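Local structure of Non-catalytic protein 1 (Piromyces equi, 1WCU) at residues 64-69 / 129-134; 75-80 / 118-123; 18-23 / 52-57. The protein acts as a family 29 carbohydrate-binding module of an anaerobic fungus, probably holding plant cell-wall polysaccharides without cleaving them itself. All coordinates share one frame; numbering follows the deposited sequence. Where two conformers were deposited one is given.

Contact 1: 64-69 / 129-134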
# COMPACT_ATOMS: atom_id res chain seq x y z
N ILE A 64 -4.76 -6.41 2.36
CA ILE A 64 -3.52 -5.68 2.17
C ILE A 64 -2.79 -5.62 3.51
O ILE A 64 -3.34 -5.13 4.51
CB ILE A 64 -3.79 -4.24 1.64
CG1 ILE A 64 -4.40 -4.28 0.23
CG2 ILE A 64 -2.52 -3.40 1.64
CD1 ILE A 64 -5.08 -3.00 -0.21
N TYR A 65 -1.56 -6.12 3.53
CA TYR A 65 -0.67 -6.11 4.69
C TYR A 65 0.51 -5.20 4.38
O TYR A 65 1.04 -5.21 3.26
CB TYR A 65 -0.16 -7.52 4.99
CG TYR A 65 0.91 -7.59 6.04
CD1 TYR A 65 2.23 -7.39 5.72
CD2 TYR A 65 0.60 -7.88 7.37
CE1 TYR A 65 3.23 -7.46 6.70
CE2 TYR A 65 1.59 -7.94 8.35
CZ TYR A 65 2.89 -7.73 8.00
OH TYR A 65 3.90 -7.79 8.96
N LEU A 66 0.93 -4.42 5.37
CA LEU A 66 2.25 -3.75 5.32
C LEU A 66 2.68 -3.34 6.71
O LEU A 66 1.86 -3.33 7.65
CB LEU A 66 2.24 -2.54 4.38
CG LEU A 66 1.61 -1.24 4.88
CD1 LEU A 66 1.95 -0.09 3.93
CD2 LEU A 66 0.13 -1.37 5.03
N GLN A 67 3.95 -3.00 6.82
CA GLN A 67 4.50 -2.38 8.03
C GLN A 67 4.85 -0.92 7.74
O GLN A 67 5.39 -0.60 6.68
CB GLN A 67 5.73 -3.14 8.52
CG GLN A 67 5.44 -4.59 8.87
CD GLN A 67 6.62 -5.35 9.43
OE1 GLN A 67 6.56 -6.59 9.56
NE2 GLN A 67 7.71 -4.65 9.72
N VAL A 68 4.54 -0.06 8.71
CA VAL A 68 4.80 1.38 8.58
C VAL A 68 5.51 1.90 9.82
O VAL A 68 5.18 1.49 10.94
CB VAL A 68 3.49 2.18 8.42
CG1 VAL A 68 3.80 3.65 8.14
CG2 VAL A 68 2.65 1.59 7.29
N LYS A 69 6.48 2.80 9.62
CA LYS A 69 7.15 3.57 10.68
C LYS A 69 7.10 5.01 10.23
O LYS A 69 7.54 5.32 9.12
CB LYS A 69 8.60 3.10 10.84
CG LYS A 69 9.40 3.95 11.81
CD LYS A 69 10.83 3.45 11.96
CE LYS A 69 11.68 3.72 10.79
NZ LYS A 69 13.10 3.29 11.05
N ILE A 129 7.27 8.65 5.38
CA ILE A 129 6.50 7.49 5.79
C ILE A 129 7.29 6.28 5.29
O ILE A 129 7.39 6.07 4.08
CB ILE A 129 5.08 7.53 5.18
CG1 ILE A 129 4.33 8.78 5.69
CG2 ILE A 129 4.31 6.26 5.52
CD1 ILE A 129 3.19 9.18 4.81
N TYR A 130 7.87 5.53 6.23
CA TYR A 130 8.72 4.38 5.91
C TYR A 130 7.92 3.09 5.92
O TYR A 130 7.14 2.83 6.85
CB TYR A 130 9.87 4.25 6.95
CG TYR A 130 10.75 5.48 7.05
CD1 TYR A 130 10.45 6.49 7.94
CD2 TYR A 130 11.91 5.60 6.28
CE1 TYR A 130 11.25 7.62 8.05
CE2 TYR A 130 12.72 6.73 6.37
CZ TYR A 130 12.39 7.73 7.27
OH TYR A 130 13.19 8.87 7.36
N MET A 131 8.09 2.28 4.87
CA MET A 131 7.27 1.08 4.71
C MET A 131 8.13 -0.14 4.40
O MET A 131 9.15 -0.03 3.72
CB MET A 131 6.25 1.28 3.57
CG MET A 131 5.19 2.30 3.94
SD MET A 131 4.23 2.87 2.55
CE MET A 131 5.24 4.23 2.02
N ARG A 132 7.68 -1.30 4.87
CA ARG A 132 8.30 -2.58 4.53
C ARG A 132 7.22 -3.64 4.35
O ARG A 132 6.12 -3.51 4.89
CB ARG A 132 9.26 -3.05 5.64
CG ARG A 132 10.52 -2.24 5.75
CD ARG A 132 11.36 -2.66 6.96
NE ARG A 132 12.58 -1.87 7.05
CZ ARG A 132 13.38 -1.81 8.12
NH1 ARG A 132 13.10 -2.52 9.20
NH2 ARG A 132 14.43 -1.01 8.10
N TYR A 133 7.55 -4.70 3.63
CA TYR A 133 6.70 -5.89 3.54
C TYR A 133 5.27 -5.56 3.10
O TYR A 133 4.30 -5.93 3.76
CB TYR A 133 6.72 -6.71 4.85
CG TYR A 133 8.09 -6.90 5.46
CD1 TYR A 133 9.07 -7.63 4.83
CD2 TYR A 133 8.38 -6.32 6.67
CE1 TYR A 133 10.36 -7.78 5.43
CE2 TYR A 133 9.61 -6.45 7.27
CZ TYR A 133 10.59 -7.16 6.66
OH TYR A 133 11.81 -7.25 7.31
N ILE A 134 5.16 -4.89 1.96
CA ILE A 134 3.88 -4.59 1.35
C ILE A 134 3.45 -5.83 0.58
O ILE A 134 4.08 -6.20 -0.41
CB ILE A 134 3.96 -3.37 0.41
CG1 ILE A 134 4.47 -2.14 1.18
CG2 ILE A 134 2.57 -3.11 -0.19
CD1 ILE A 134 4.74 -0.94 0.27
O HOH W 1 10.76 -4.49 9.91

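Contact 2: 75-80 / 118-123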
# COMPACT_ATOMS: atom_id res chain seq x y z
N LEU A 75 -3.90 7.51 5.22
CA LEU A 75 -4.88 6.57 4.70
C LEU A 75 -4.26 5.58 3.74
O LEU A 75 -3.28 5.87 3.05
CB LEU A 75 -5.97 7.34 3.96
CG LEU A 75 -6.85 8.24 4.85
CD1 LEU A 75 -7.82 9.08 4.08
CD2 LEU A 75 -7.61 7.43 5.86
N VAL A 76 -4.82 4.37 3.74
CA VAL A 76 -4.56 3.35 2.73
C VAL A 76 -5.85 3.14 1.93
O VAL A 76 -6.95 3.05 2.49
CB VAL A 76 -4.06 2.04 3.37
CG1 VAL A 76 -3.74 0.99 2.32
CG2 VAL A 76 -2.81 2.32 4.20
N LYS A 77 -5.70 3.12 0.61
CA LYS A 77 -6.84 3.06 -0.30
C LYS A 77 -6.53 2.10 -1.44
O LYS A 77 -5.39 1.70 -1.64
CB LYS A 77 -7.14 4.43 -0.89
CG LYS A 77 -7.28 5.58 0.11
CD LYS A 77 -7.50 6.88 -0.62
CE LYS A 77 -7.67 8.09 0.29
NZ LYS A 77 -8.36 9.13 -0.49
N VAL A 78 -7.55 1.78 -2.22
CA VAL A 78 -7.38 1.13 -3.52
C VAL A 78 -7.97 2.01 -4.63
O VAL A 78 -8.87 2.81 -4.38
CB VAL A 78 -8.01 -0.31 -3.57
CG1 VAL A 78 -7.33 -1.20 -2.55
CG2 VAL A 78 -9.50 -0.28 -3.37
N GLN A 79 -7.42 1.90 -5.83
CA GLN A 79 -8.00 2.52 -7.01
C GLN A 79 -7.82 1.58 -8.21
O GLN A 79 -7.42 0.42 -8.05
CB GLN A 79 -7.42 3.93 -7.27
CG GLN A 79 -5.97 3.90 -7.73
CD GLN A 79 -5.37 5.24 -8.11
OE1 GLN A 79 -4.19 5.48 -7.83
NE2 GLN A 79 -6.13 6.09 -8.81
N GLY A 80 -8.17 2.03 -9.40
CA GLY A 80 -8.22 1.15 -10.56
C GLY A 80 -9.22 0.03 -10.35
O GLY A 80 -8.98 -1.12 -10.74
N ILE A 118 -2.85 2.43 -2.67
CA ILE A 118 -2.50 3.81 -2.35
C ILE A 118 -2.13 3.96 -0.88
O ILE A 118 -2.82 3.43 -0.01
CB ILE A 118 -3.72 4.74 -2.62
CG1 ILE A 118 -4.00 4.86 -4.12
CG2 ILE A 118 -3.51 6.12 -2.01
CD1 ILE A 118 -5.42 5.35 -4.41
N VAL A 119 -1.05 4.68 -0.61
CA VAL A 119 -0.70 5.12 0.76
C VAL A 119 -0.58 6.63 0.65
O VAL A 119 0.12 7.11 -0.24
CB VAL A 119 0.60 4.50 1.30
CG1 VAL A 119 0.87 4.93 2.74
CG2 VAL A 119 0.50 2.97 1.24
N GLN A 120 -1.24 7.36 1.54
CA GLN A 120 -1.39 8.81 1.40
C GLN A 120 -1.22 9.53 2.74
O GLN A 120 -1.71 9.05 3.77
CB GLN A 120 -2.77 9.10 0.76
CG GLN A 120 -2.93 10.44 0.17
CD GLN A 120 -4.04 10.52 -0.89
OE1 GLN A 120 -4.90 9.63 -1.06
NE2 GLN A 120 -4.03 11.61 -1.62
N ASP A 121 -0.52 10.66 2.72
CA ASP A 121 -0.26 11.48 3.91
C ASP A 121 -1.40 12.44 4.22
O ASP A 121 -1.49 13.50 3.61
CB ASP A 121 1.04 12.29 3.70
CG ASP A 121 1.46 13.06 4.93
OD1 ASP A 121 0.91 12.83 6.03
OD2 ASP A 121 2.44 13.82 4.81
N GLY A 122 -2.22 12.10 5.20
CA GLY A 122 -3.44 12.86 5.47
C GLY A 122 -3.20 14.30 5.89
O GLY A 122 -3.84 15.21 5.35
N PRO A 123 -2.32 14.51 6.88
CA PRO A 123 -1.99 15.87 7.28
C PRO A 123 -1.19 16.73 6.31
O PRO A 123 -0.91 17.89 6.67
CB PRO A 123 -1.16 15.68 8.55
CG PRO A 123 -1.49 14.33 9.02
CD PRO A 123 -1.73 13.52 7.79
O HOH W 2 -6.94 9.04 -2.86

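Contact 3: 18-23 / 52-57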
# COMPACT_ATOMS: atom_id res chain seq x y z
N SER A 18 9.74 -7.05 -9.10
CA SER A 18 9.46 -7.10 -10.54
C SER A 18 7.97 -6.94 -10.82
O SER A 18 7.14 -7.62 -10.22
CB SER A 18 9.93 -8.45 -11.08
OG SER A 18 9.74 -8.55 -12.48
N GLY A 19 7.64 -6.03 -11.74
CA GLY A 19 6.27 -5.86 -12.22
C GLY A 19 5.36 -5.00 -11.35
O GLY A 19 4.14 -5.10 -11.46
N PHE A 20 5.95 -4.16 -10.51
CA PHE A 20 5.21 -3.16 -9.72
C PHE A 20 5.81 -1.80 -10.00
O PHE A 20 7.02 -1.67 -10.19
CB PHE A 20 5.24 -3.50 -8.23
CG PHE A 20 4.58 -4.80 -7.93
CD1 PHE A 20 3.21 -4.89 -7.83
CD2 PHE A 20 5.31 -5.97 -7.83
CE1 PHE A 20 2.60 -6.10 -7.60
CE2 PHE A 20 4.69 -7.17 -7.59
CZ PHE A 20 3.36 -7.24 -7.48
N ASP A 21 4.96 -0.78 -10.07
CA ASP A 21 5.41 0.58 -10.38
C ASP A 21 4.61 1.56 -9.52
O ASP A 21 3.52 1.25 -9.06
CB ASP A 21 5.21 0.84 -11.87
CG ASP A 21 5.87 2.09 -12.37
OD1 ASP A 21 6.80 2.61 -11.69
OD2 ASP A 21 5.47 2.55 -13.47
N ASN A 22 5.17 2.74 -9.30
CA ASN A 22 4.50 3.79 -8.54
C ASN A 22 3.86 4.79 -9.49
O ASN A 22 4.57 5.47 -10.26
CB ASN A 22 5.50 4.53 -7.64
CG ASN A 22 4.90 5.74 -6.97
OD1 ASN A 22 3.72 5.73 -6.56
ND2 ASN A 22 5.70 6.81 -6.83
N TRP A 23 2.53 4.85 -9.46
CA TRP A 23 1.71 5.79 -10.23
C TRP A 23 1.03 6.84 -9.30
O TRP A 23 -0.09 7.30 -9.54
CB TRP A 23 0.65 5.02 -11.02
CG TRP A 23 1.17 4.17 -12.14
CD1 TRP A 23 2.46 3.87 -12.45
CD2 TRP A 23 0.36 3.54 -13.14
NE1 TRP A 23 2.50 3.06 -13.57
CE2 TRP A 23 1.22 2.87 -14.03
CE3 TRP A 23 -1.03 3.49 -13.38
CZ2 TRP A 23 0.74 2.14 -15.12
CZ3 TRP A 23 -1.49 2.78 -14.45
CH2 TRP A 23 -0.61 2.13 -15.32
N ASN A 52 0.05 -2.92 -10.06
CA ASN A 52 0.42 -4.28 -10.48
C ASN A 52 0.47 -4.34 -12.00
O ASN A 52 -0.56 -4.20 -12.65
CB ASN A 52 -0.60 -5.27 -9.92
CG ASN A 52 -0.13 -6.69 -9.96
OD1 ASN A 52 0.72 -7.06 -10.77
ND2 ASN A 52 -0.65 -7.50 -9.07
N LEU A 53 1.67 -4.56 -12.54
CA LEU A 53 1.87 -4.75 -13.98
C LEU A 53 1.97 -6.21 -14.37
O LEU A 53 2.09 -6.52 -15.56
CB LEU A 53 3.13 -4.00 -14.42
CG LEU A 53 3.08 -2.48 -14.20
CD1 LEU A 53 4.49 -1.90 -14.39
CD2 LEU A 53 2.07 -1.82 -15.10
N ASN A 54 1.93 -7.11 -13.39
CA ASN A 54 2.02 -8.55 -13.66
C ASN A 54 0.67 -9.09 -14.14
O ASN A 54 0.59 -9.90 -15.08
CB ASN A 54 2.50 -9.30 -12.43
CG ASN A 54 3.90 -8.90 -11.99
OD1 ASN A 54 4.11 -8.46 -10.85
ND2 ASN A 54 4.86 -9.02 -12.90
N SER A 55 -0.41 -8.63 -13.51
CA SER A 55 -1.78 -9.00 -13.88
C SER A 55 -2.59 -7.72 -14.00
O SER A 55 -2.18 -6.69 -13.50
CB SER A 55 -2.43 -9.90 -12.82
OG SER A 55 -3.74 -10.19 -13.31
N ASN A 56 -3.77 -7.81 -14.62
CA ASN A 56 -4.64 -6.68 -14.76
C ASN A 56 -5.15 -6.20 -13.40
O ASN A 56 -5.46 -5.03 -13.26
CB ASN A 56 -5.81 -6.99 -15.70
CG ASN A 56 -5.34 -7.28 -17.10
OD1 ASN A 56 -5.45 -8.42 -17.59
ND2 ASN A 56 -4.77 -6.27 -17.73
N TYR A 57 -5.23 -7.09 -12.41
CA TYR A 57 -5.65 -6.73 -11.04
C TYR A 57 -4.83 -7.48 -10.01
O TYR A 57 -4.31 -8.56 -10.29
CB TYR A 57 -7.13 -7.07 -10.81
CG TYR A 57 -8.07 -6.46 -11.81
CD1 TYR A 57 -8.46 -5.13 -11.74
CD2 TYR A 57 -8.58 -7.22 -12.86
CE1 TYR A 57 -9.31 -4.58 -12.68
CE2 TYR A 57 -9.43 -6.69 -13.78
CZ TYR A 57 -9.79 -5.37 -13.70
OH TYR A 57 -10.66 -4.88 -14.68

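Contact 1: 64-69 / 129-134
Tyr-133 turns the edge of its ring to the carboxamide of Gln-67, with Tyr-133 CD2 3.4 Å from Gln-67 CD and the amide and ring planes 64° apart. The ring of Tyr-65 lies alongside the Tyr-133 side chain, and its own edge meets the backbone: Tyr-65 CD1 is 3.2 Å from Tyr-133 O. Outside the pair of strands, His-144 stacks on Tyr-65, and Glu-103 bonds to the phenol oxygen. At the other end, Tyr-130 takes Lys-69 O at its ring edge, while Lys-69 NZ stands over a ring face, 5.3 Å from the Tyr-130 centroid, at most a weak cation-pi attraction; the ammonium has its salt bridge with Asp-33. A water in the guanidinium plane accepts from Arg-132 NH1 and, weakly, from Gln-67 NE2; Arg-132 NE and NH2 bond to Asn-34 O and Asp-33 O.

Beneath these groups the strands run antiparallel, with Gln-67 opposite Arg-132 and Lys-69 opposite Tyr-130, each pair joined by two backbone bonds such as Lys-69 N to Tyr-130 O at 2.8 Å. Beyond Arg-132 a beta bulge inserts one residue. Tyr-133, with positive phi (54°), therefore places its side chain on the same face as Arg-132 and Gln-67. The reverse face is apolar: Val-68 CG1 packs 3.7 Å from Ile-129 CG2, and Leu-66 CD1 lies 4.0 Å from Met-131 SD.

Strand 62-70 is flanked by 101-109 and 129-137, and strand 129-137 also pairs with 35-38 and 6-10. The apolar face closes on strand 116-121 of the second sheet, where Met-131 meets Val-119 and Ile-64 meets Ile-117, the core of a beta-sandwich.

Contact 2: 75-80 / 118-123
Ile-118 and Gln-79 make the close-packed end of this contact. Their side chains cross at about a right angle, and the CD1 methyl of Ile-118 presses on the length of the glutamine, 3.6 Å from Gln-79 OE1. With CG between the backbone N and the carbonyl carbon (chi1 70°), the glutamine puts Gln-79 CG 3.7 Å from Ile-118 CD1. Further out, the amide is fixed by two bonds, OE1 to Ser-49 OG and NE2 to Glu-86 O. An alanine here would probably leave the Ile-118 methyl facing a gap and Ser-49 and Glu-86 without their amide partner. Behind the methyl, Ile-118 CB touches Lys-77 CB at 3.8 Å.

The neighbouring Lys-77 and Gln-120 fit more loosely. The extended lysine, partly exposed, brings Lys-77 CE to 3.4 Å from Gln-120 OE1, and a water fills in between the polar ends: it accepts from Lys-77 NZ at 2.8 Å and donates to Gln-120 OE1 at the same distance. Gln-120 NE2 is bonded to Tyr-45 O, and Lys-77 NZ has a weak hydrogen bond with Tyr-45 OH. On the reverse face Val-76 and Val-119 barely touch, their CG2 atoms 4.5 Å apart.

Two antiparallel hydrogen-bonded pairs, Leu-75 with Gln-120 and Lys-77 with Ile-118, hold the strands together. Strand 74-79 lies between 90-98 and 116-121, and 47-52 flanks 116-121 on its other side. Val-119 points into the core against strand 129-137, whereas Gln-79 and Gln-120 touch Trp-25 of a loop, consistent with the aromatic ligand-binding surfaces of family 29 modules.

Contact 3: 18-23 / 52-57
Gly-19 and Leu-53 are tied by one backbone bond, Leu-53 N to Gly-19 O at 2.7 Å with an N-H...O angle of 155°, beside a single antiparallel non-hydrogen-bonded pair, Phe-20 with Asn-52. Gly-19 has positive phi (82°), which suits glycine, and a CB there would run into the end of the Asn-54 side chain.

Past the pair, Asn-52 forms an Asx turn: its OD1 accepts from Asn-54 N at 2.9 Å, and weakly from Ser-55 N, so the chain bends away from the strand. The Phe-20 ring sits beside this turn. Phe-20 CE1 lies 3.7 Å from Asn-52 CG with the two planes 44° apart, and the Asn-54 amide stands over one ring face, steeply upright to it. Leu-53 packs on the reverse side, its CD1 3.8 Å from Asp-21 CB and its CD2 4.2 Å from Trp-23 CZ2. The indole is steadied by Trp-23 NE1 bonding to Asp-21 OD2 at 3.0 Å; the N-H meets the oxygen from above the carboxylate plane, while the oxygen lies in the plane of the indole.

Strand 20-22 is the outermost of its five-stranded sheet within the chain and runs antiparallel to 47-52, to which Asp-21 and Trp-23 bond through Lys-51 and Ser-49. Phe-20 and Asn-52 face inward onto Val-9 and Ser-7 of strand 6-10, whereas Trp-23 is exposed near a bound glycerol.

How the contacts relate
Contact 3 closes first along the chain; contact 1 then opens with strand 62-70, and contact 2 is nested inside the loop that contact 1 closes. Contacts 2 and 3 both reach the five-stranded sheet, contact 3 at its 20-22 edge, their centres about 17 Å apart. Contact 1 lies in the other sheet, its centre about 13 Å from that of contact 2. These two touch across the sandwich: Ile-64 CD1 is 3.7 Å from Val-78 CG1, and Ile-129 CD1 is 3.9 Å from Asp-121 CB. The two sheets thus share one apolar core, leaving the outward face of the five-stranded sheet for the aromatic residues that probably meet carbohydrate.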